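Local atomic coordinates of DNA polymerase III, beta subunit (Thermotoga maritima, PDB entry 1VPK), a protein that probably tethers DNA polymerases and other proteins to DNA as a ring-shaped sliding clamp, a head-to-tail homodimer that makes replication processive. Residues K272-S277 with I347-V352; R302-S307 with E312-V317; E336-H341 with Y370-I375. All coordinates share one frame; numbering follows the deposited sequence.

All three contacts lie in the C-terminal part of the chain. Helix segment 272-277 comes first and opens interaction 1, which closes far along the chain at strand segment 347-352. Interaction 2, the hairpin of 302-307 and 312-317, is nested inside that loop. Helix segment 336-341 opens interaction 3 before interaction 1 has closed. Its partner, 370-375, comes afterwards, so interactions 1 and 3 cross. Both set a helix on the same sheet, and the two helices meet where L339 touches L274. S277 of the first helix reaches D315 of the hairpin. Helix 271-285 thus lies between interactions 2 and 3, whose nearest atoms are about 8 Å apart.

Interaction 1 of 3, residues K272-S277 with I347-V352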
# COMPACT_ATOMS: atom_id res chain seq x y z
N LYS A 272 -14.05 0.65 18.97
CA LYS A 272 -12.58 0.46 19.11
C LYS A 272 -12.23 -0.85 19.83
O LYS A 272 -11.37 -1.58 19.36
CB LYS A 272 -11.98 1.62 19.88
CG LYS A 272 -10.48 1.59 20.12
CD LYS A 272 -10.06 2.72 21.03
CE LYS A 272 -8.55 2.89 21.07
NZ LYS A 272 -7.99 3.41 19.77
N GLU A 273 -12.91 -1.13 20.93
CA GLU A 273 -12.71 -2.36 21.78
C GLU A 273 -12.94 -3.66 21.02
O GLU A 273 -12.10 -4.57 21.00
CB GLU A 273 -13.69 -2.26 23.00
CG GLU A 273 -13.95 -3.51 23.84
CD GLU A 273 -14.95 -3.29 25.06
OE1 GLU A 273 -15.90 -2.43 25.05
OE2 GLU A 273 -14.78 -4.09 26.02
N LEU A 274 -14.05 -3.73 20.32
CA LEU A 274 -14.33 -4.88 19.48
C LEU A 274 -13.41 -4.99 18.27
O LEU A 274 -13.01 -6.09 17.91
CB LEU A 274 -15.76 -4.82 19.02
CG LEU A 274 -16.27 -6.02 18.22
CD1 LEU A 274 -16.13 -7.29 18.99
CD2 LEU A 274 -17.72 -5.76 17.84
N ARG A 275 -13.14 -3.87 17.60
CA ARG A 275 -12.16 -3.86 16.48
C ARG A 275 -10.81 -4.42 16.92
O ARG A 275 -10.21 -5.24 16.23
CB ARG A 275 -12.02 -2.44 15.92
CG ARG A 275 -11.06 -2.24 14.73
CD ARG A 275 -10.34 -0.83 14.75
NE ARG A 275 -11.30 0.26 15.02
CZ ARG A 275 -11.03 1.42 15.64
NH1 ARG A 275 -9.80 1.72 16.05
NH2 ARG A 275 -12.03 2.29 15.85
N GLU A 276 -10.35 -4.00 18.08
CA GLU A 276 -9.07 -4.47 18.58
C GLU A 276 -9.11 -5.96 18.94
O GLU A 276 -8.16 -6.71 18.74
CB GLU A 276 -8.61 -3.59 19.76
CG GLU A 276 -8.14 -2.23 19.32
CD GLU A 276 -7.86 -1.25 20.49
OE1 GLU A 276 -8.11 -1.56 21.68
OE2 GLU A 276 -7.41 -0.13 20.17
N SER A 277 -10.22 -6.40 19.49
CA SER A 277 -10.42 -7.81 19.84
C SER A 277 -10.46 -8.64 18.59
O SER A 277 -9.84 -9.71 18.53
CB SER A 277 -11.72 -7.98 20.64
OG SER A 277 -11.87 -9.31 21.10
N ILE A 347 -21.37 0.66 19.62
CA ILE A 347 -22.25 -0.02 18.68
C ILE A 347 -23.12 -1.03 19.45
O ILE A 347 -22.78 -1.43 20.59
CB ILE A 347 -21.45 -0.74 17.54
CG1 ILE A 347 -20.58 -1.89 18.07
CG2 ILE A 347 -20.55 0.25 16.81
CD1 ILE A 347 -21.04 -3.23 17.67
N GLU A 348 -24.22 -1.43 18.82
CA GLU A 348 -24.99 -2.56 19.30
C GLU A 348 -24.93 -3.73 18.36
O GLU A 348 -24.90 -3.58 17.14
CB GLU A 348 -26.49 -2.27 19.44
CG GLU A 348 -26.87 -1.04 20.04
CD GLU A 348 -28.34 -1.09 20.41
OE1 GLU A 348 -29.16 -1.76 19.70
OE2 GLU A 348 -28.66 -0.50 21.43
N MET A 349 -24.88 -4.91 18.96
CA MET A 349 -25.01 -6.17 18.27
C MET A 349 -26.25 -6.87 18.80
O MET A 349 -26.34 -7.07 20.00
CB MET A 349 -23.83 -7.04 18.55
CG MET A 349 -22.50 -6.45 18.12
SD MET A 349 -21.19 -7.65 18.25
CE MET A 349 -21.26 -8.65 16.83
N ASN A 350 -27.16 -7.26 17.90
CA ASN A 350 -28.49 -7.78 18.24
C ASN A 350 -28.62 -9.17 17.62
O ASN A 350 -28.39 -9.33 16.41
CB ASN A 350 -29.57 -6.87 17.68
CG ASN A 350 -29.64 -5.50 18.41
OD1 ASN A 350 -30.18 -5.42 19.48
ND2 ASN A 350 -29.14 -4.43 17.77
N PHE A 351 -29.02 -10.16 18.42
CA PHE A 351 -29.03 -11.55 18.03
C PHE A 351 -30.36 -12.19 18.39
O PHE A 351 -31.05 -11.76 19.33
CB PHE A 351 -27.96 -12.34 18.78
CG PHE A 351 -26.56 -11.75 18.74
CD1 PHE A 351 -26.17 -10.85 19.69
CD2 PHE A 351 -25.64 -12.13 17.78
CE1 PHE A 351 -24.89 -10.32 19.71
CE2 PHE A 351 -24.33 -11.62 17.81
CZ PHE A 351 -23.98 -10.70 18.79
N VAL A 352 -30.67 -13.29 17.68
CA VAL A 352 -31.82 -14.13 18.00
C VAL A 352 -31.26 -15.47 18.48
O VAL A 352 -31.34 -15.77 19.66
CB VAL A 352 -32.83 -14.25 16.79
CG1 VAL A 352 -34.07 -15.13 17.12
CG2 VAL A 352 -33.36 -12.90 16.39
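L274 points from the helix toward the strand, and a single methyl, CD2, makes its closest contacts with I347 and M349. With CG trans to the backbone N (chi1 -176°), the L274 side chain extends toward the strand, and the next torsion (chi2 58°) sets which methyl leads. L274 CD2 lies 4.0 Å from M349 SD and 4.2 Å from I347 CD1. The two partners meet it differently. I347 lies roughly perpendicular to L274 and offers only its terminal methyl. M349 approaches at a slant and offers its sulfur. The M349 chain bends at its last torsion (chi3 81°), and CE turns off to one side instead of pointing at the leucine. The contact is apolar and buried, but small. The CA atoms of L274 and I347 are still 9.3 Å apart, so the side chains span the gap.

This is helix-on-sheet packing in the C-terminal domain of a beta sliding clamp. In this family the helices line the central channel and the sheets form the outside of the ring. I347 and M349 are two residues apart on the strand and both point to the helix side. E348 and N350 turn to the other side, where K266 bonds to both. L274 also packs on M301 and L303 of strand 300-307, and I347 and M349 both rest on I360 of strand 358-362.

Interaction 2 of 3, residues R302-S307 with E312-V317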
# COMPACT_ATOMS: atom_id res chain seq x y z
N ARG A 302 -16.64 -13.48 25.20
CA ARG A 302 -15.35 -14.05 24.81
C ARG A 302 -15.35 -14.32 23.32
O ARG A 302 -16.33 -14.85 22.78
CB ARG A 302 -15.08 -15.37 25.54
CG ARG A 302 -15.12 -15.29 27.10
CD ARG A 302 -15.16 -16.69 27.71
NE ARG A 302 -13.83 -17.19 28.08
CZ ARG A 302 -13.39 -18.45 27.93
NH1 ARG A 302 -14.14 -19.39 27.36
NH2 ARG A 302 -12.15 -18.77 28.31
N LEU A 303 -14.27 -13.94 22.64
CA LEU A 303 -14.10 -14.21 21.23
C LEU A 303 -13.06 -15.32 21.11
O LEU A 303 -11.98 -15.22 21.67
CB LEU A 303 -13.61 -12.98 20.43
CG LEU A 303 -14.32 -11.61 20.38
CD1 LEU A 303 -14.27 -10.96 19.04
CD2 LEU A 303 -15.70 -11.66 20.91
N VAL A 304 -13.39 -16.38 20.37
CA VAL A 304 -12.56 -17.55 20.32
C VAL A 304 -12.28 -17.92 18.88
O VAL A 304 -13.22 -18.02 18.07
CB VAL A 304 -13.24 -18.73 21.03
CG1 VAL A 304 -12.39 -20.04 20.89
CG2 VAL A 304 -13.48 -18.38 22.48
N SER A 305 -11.01 -18.12 18.56
CA SER A 305 -10.65 -18.70 17.24
C SER A 305 -9.61 -19.81 17.40
O SER A 305 -8.75 -19.78 18.28
CB SER A 305 -10.21 -17.58 16.27
OG SER A 305 -10.07 -18.08 14.94
N LYS A 306 -9.72 -20.85 16.56
CA LYS A 306 -8.83 -21.99 16.67
C LYS A 306 -8.35 -22.36 15.30
O LYS A 306 -9.09 -22.27 14.33
CB LYS A 306 -9.51 -23.21 17.30
CG LYS A 306 -10.21 -22.93 18.58
CD LYS A 306 -10.88 -24.19 19.18
CE LYS A 306 -11.73 -23.78 20.43
NZ LYS A 306 -12.01 -24.98 21.30
N SER A 307 -7.08 -22.72 15.25
CA SER A 307 -6.46 -23.29 14.08
C SER A 307 -5.88 -24.61 14.51
O SER A 307 -5.08 -24.64 15.46
CB SER A 307 -5.35 -22.38 13.57
OG SER A 307 -4.37 -23.16 12.92
N GLU A 312 -4.76 -21.58 19.27
CA GLU A 312 -6.05 -21.03 19.69
C GLU A 312 -5.80 -19.63 20.29
O GLU A 312 -4.69 -19.32 20.72
CB GLU A 312 -6.69 -21.91 20.77
CG GLU A 312 -7.14 -23.30 20.27
CD GLU A 312 -6.48 -24.45 21.03
OE1 GLU A 312 -6.40 -24.37 22.28
OE2 GLU A 312 -6.03 -25.41 20.38
N VAL A 313 -6.83 -18.81 20.25
CA VAL A 313 -6.88 -17.53 20.94
C VAL A 313 -8.25 -17.39 21.58
O VAL A 313 -9.26 -17.77 20.99
CB VAL A 313 -6.59 -16.31 20.02
CG1 VAL A 313 -7.60 -16.23 18.88
CG2 VAL A 313 -6.54 -15.02 20.83
N VAL A 314 -8.26 -16.84 22.78
CA VAL A 314 -9.47 -16.44 23.46
C VAL A 314 -9.23 -15.03 23.94
O VAL A 314 -8.19 -14.74 24.54
CB VAL A 314 -9.78 -17.34 24.67
CG1 VAL A 314 -11.04 -16.83 25.41
CG2 VAL A 314 -9.89 -18.78 24.22
N ASP A 315 -10.14 -14.15 23.60
CA ASP A 315 -10.10 -12.77 24.05
C ASP A 315 -11.42 -12.39 24.74
O ASP A 315 -12.48 -12.57 24.18
CB ASP A 315 -9.88 -11.80 22.89
CG ASP A 315 -9.48 -10.42 23.37
OD1 ASP A 315 -8.62 -10.32 24.27
OD2 ASP A 315 -10.04 -9.43 22.91
N GLU A 316 -11.34 -11.82 25.92
CA GLU A 316 -12.53 -11.52 26.70
C GLU A 316 -12.73 -10.02 26.79
O GLU A 316 -11.84 -9.33 27.23
CB GLU A 316 -12.35 -12.09 28.09
CG GLU A 316 -13.55 -11.84 29.00
CD GLU A 316 -13.48 -12.72 30.24
OE1 GLU A 316 -13.68 -13.94 30.10
OE2 GLU A 316 -13.23 -12.17 31.33
N VAL A 317 -13.89 -9.52 26.35
CA VAL A 317 -14.14 -8.08 26.37
C VAL A 317 -15.38 -7.72 27.18
O VAL A 317 -16.35 -8.49 27.18
CB VAL A 317 -14.22 -7.45 24.97
CG1 VAL A 317 -12.97 -7.83 24.18
CG2 VAL A 317 -15.44 -7.84 24.22
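L303 and S305 pair with D315 and V313 as antiparallel hydrogen-bonded pairs of a beta hairpin, on strand segments whose axes come within 4.5 Å at an angle of 167°. L303 N gives a nearly straight bond of 2.7 Å to D315 O, and D315 N returns one of 2.9 Å to L303 O. S305 N and V313 N exchange a similar pair of bonds with V313 O and S305 O. The non-hydrogen-bonded pairs are R302 with E316, V304 with V314, and K306 with E312. Their side chains share one face of the sheet.

On that face V304 and V314 stand next to each other, both directed the same way, with their CG2 methyls 4.0 Å apart. The R302 chain bends at chi3 (95°). This lays its guanidinium by V314 CG1, which sits over one face, toward the rim, 3.7 Å from R302 NH2. The edge is turned to E316 OE1. The salt bridge from E316 OE1 to R302 NE is long, 3.8 Å, and the two planes are 63° apart. The firmer charge partner of R302 is E295. At the other end K306 CG touches E312 CG at 3.5 Å; their charged ends do not meet.

The opposite face carries L303, S305, V313 and D315. S277 and R280 both bind D315 OD2, while D315 OD1 bonds S114 and T115 of the second subunit. Helix 271-285 thus lies on this face, strand 292-296 flanks 302-307, and a strand of the second subunit pairs antiparallel with E312 to D315, carrying the sheet across the dimer interface.

Interaction 3 of 3, residues E336-H341 with Y370-I375; sequences EDVLKH and YIVMPI
V338 and H341 reach across to Y370 and V372. Segment 336-341 runs nearly antiparallel to 370-372, at 169°, with the axes 9.8 Å apart at their closest. The contact packs helix 332-341 on the sheet of the clamp's C-terminal domain.

E336 begins the segment and faces helix 271-285, where it packs on R275 and L278. D337 works within its own segment. D337 OD1 forms a salt bridge of 2.8 Å with K340 NZ, and its OD2 pairs with R187. V338 carries the contact. Its first torsion (chi1 169°) spreads the two methyls over the root of Y370. V338 CG2 is 3.6 Å from Y370 CB, while V338 CG1 is 3.7 Å from Y370 CG and meets the ring obliquely. V338 and Y370 lie alongside, their side chains running opposite ways. V338 CG2 also comes within 4.2 Å of V372 CG2. L339 points its CB away from the strand and packs on L274 and L278. H341 CB lies 4.0 Å from Y370 OH, but the imidazole leads away and stacks with F155. H341 ND1 gives D337 O a bond of 2.8 Å that lies close to the ring plane, which fixes how the imidazole is turned.

Y370 OH bonds the backbone O of K152, on helix 143-153 in the central domain. A valine in place of Y370 would probably leave the K152 carbonyl without this mate and open a gap beside V338 and H341. The chemistry is thus split: the contact itself is buried and apolar, with Y370 reaching past it to bond the neighbouring central domain. Between these two segments shape does the work; the D337-R187 salt bridge adds a charged tie from the same helix to strand 187-194.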
# COMPACT_ATOMS: atom_id res chain seq x y z
N GLU A 336 -15.56 -6.90 11.14
CA GLU A 336 -14.64 -5.81 11.03
C GLU A 336 -15.00 -4.78 9.93
O GLU A 336 -14.88 -3.60 10.14
CB GLU A 336 -13.21 -6.33 10.84
CG GLU A 336 -12.16 -5.22 10.72
CD GLU A 336 -12.10 -4.35 11.97
OE1 GLU A 336 -11.61 -4.84 13.04
OE2 GLU A 336 -12.57 -3.17 11.88
N ASP A 337 -15.40 -5.23 8.75
CA ASP A 337 -15.87 -4.33 7.68
C ASP A 337 -16.94 -3.37 8.14
O ASP A 337 -16.87 -2.20 7.87
CB ASP A 337 -16.45 -5.16 6.54
CG ASP A 337 -15.41 -5.81 5.68
OD1 ASP A 337 -14.23 -5.41 5.70
OD2 ASP A 337 -15.79 -6.71 4.91
N VAL A 338 -17.95 -3.87 8.86
CA VAL A 338 -19.01 -3.03 9.44
C VAL A 338 -18.45 -1.92 10.35
O VAL A 338 -18.80 -0.74 10.21
CB VAL A 338 -20.04 -3.93 10.22
CG1 VAL A 338 -20.94 -3.13 11.01
CG2 VAL A 338 -20.89 -4.83 9.25
N LEU A 339 -17.55 -2.28 11.25
CA LEU A 339 -17.06 -1.35 12.26
C LEU A 339 -16.31 -0.21 11.65
O LEU A 339 -16.44 0.90 12.10
CB LEU A 339 -16.15 -2.06 13.29
CG LEU A 339 -16.82 -3.24 13.98
CD1 LEU A 339 -15.86 -3.93 14.96
CD2 LEU A 339 -18.16 -2.80 14.63
N LYS A 340 -15.54 -0.50 10.61
CA LYS A 340 -14.89 0.52 9.81
C LYS A 340 -15.85 1.60 9.34
O LYS A 340 -15.43 2.74 9.15
CB LYS A 340 -14.26 -0.09 8.54
CG LYS A 340 -13.16 -1.13 8.79
CD LYS A 340 -12.67 -1.79 7.48
CE LYS A 340 -11.65 -2.96 7.74
NZ LYS A 340 -11.96 -4.18 6.88
N HIS A 341 -17.10 1.24 9.06
CA HIS A 341 -18.04 2.19 8.50
C HIS A 341 -18.97 2.86 9.48
O HIS A 341 -19.79 3.69 9.08
CB HIS A 341 -18.84 1.48 7.42
CG HIS A 341 -18.02 1.11 6.24
ND1 HIS A 341 -17.35 -0.08 6.16
CD2 HIS A 341 -17.65 1.83 5.17
CE1 HIS A 341 -16.64 -0.11 5.05
NE2 HIS A 341 -16.82 1.03 4.42
N TYR A 370 -26.62 -2.78 9.67
CA TYR A 370 -25.83 -3.83 9.03
C TYR A 370 -26.30 -5.16 9.49
O TYR A 370 -26.60 -5.31 10.63
CB TYR A 370 -24.32 -3.65 9.34
CG TYR A 370 -23.88 -2.29 8.87
CD1 TYR A 370 -23.49 -2.10 7.56
CD2 TYR A 370 -23.94 -1.18 9.72
CE1 TYR A 370 -23.12 -0.80 7.09
CE2 TYR A 370 -23.56 0.10 9.27
CZ TYR A 370 -23.18 0.27 7.97
OH TYR A 370 -22.80 1.49 7.51
N ILE A 371 -26.32 -6.14 8.60
CA ILE A 371 -26.70 -7.53 8.91
C ILE A 371 -25.50 -8.42 8.51
O ILE A 371 -24.88 -8.19 7.44
CB ILE A 371 -27.95 -8.00 8.11
CG1 ILE A 371 -29.16 -7.07 8.36
CG2 ILE A 371 -28.28 -9.47 8.40
CD1 ILE A 371 -29.75 -7.20 9.70
N VAL A 372 -25.10 -9.33 9.41
CA VAL A 372 -24.11 -10.36 9.11
C VAL A 372 -24.74 -11.73 9.45
O VAL A 372 -25.33 -11.90 10.51
CB VAL A 372 -22.79 -10.15 9.91
CG1 VAL A 372 -21.69 -11.09 9.40
CG2 VAL A 372 -22.27 -8.72 9.76
N MET A 373 -24.64 -12.68 8.53
CA MET A 373 -25.16 -14.01 8.71
C MET A 373 -24.10 -14.79 9.48
O MET A 373 -22.91 -14.56 9.26
CB MET A 373 -25.38 -14.67 7.35
CG MET A 373 -26.32 -13.89 6.41
SD MET A 373 -28.01 -13.65 7.01
CE MET A 373 -28.37 -15.36 7.48
N PRO A 374 -24.51 -15.71 10.36
CA PRO A 374 -23.55 -16.47 11.11
C PRO A 374 -23.03 -17.66 10.35
O PRO A 374 -23.57 -18.00 9.31
CB PRO A 374 -24.34 -16.96 12.31
CG PRO A 374 -25.71 -17.04 11.88
CD PRO A 374 -25.89 -16.08 10.71
N ILE A 375 -21.99 -18.28 10.88
CA ILE A 375 -21.42 -19.49 10.30
C ILE A 375 -21.65 -20.64 11.28
O ILE A 375 -21.88 -20.44 12.47
CB ILE A 375 -19.93 -19.34 9.89
CG1 ILE A 375 -19.03 -19.06 11.08
CG2 ILE A 375 -19.73 -18.19 8.88
CD1 ILE A 375 -17.58 -18.89 10.66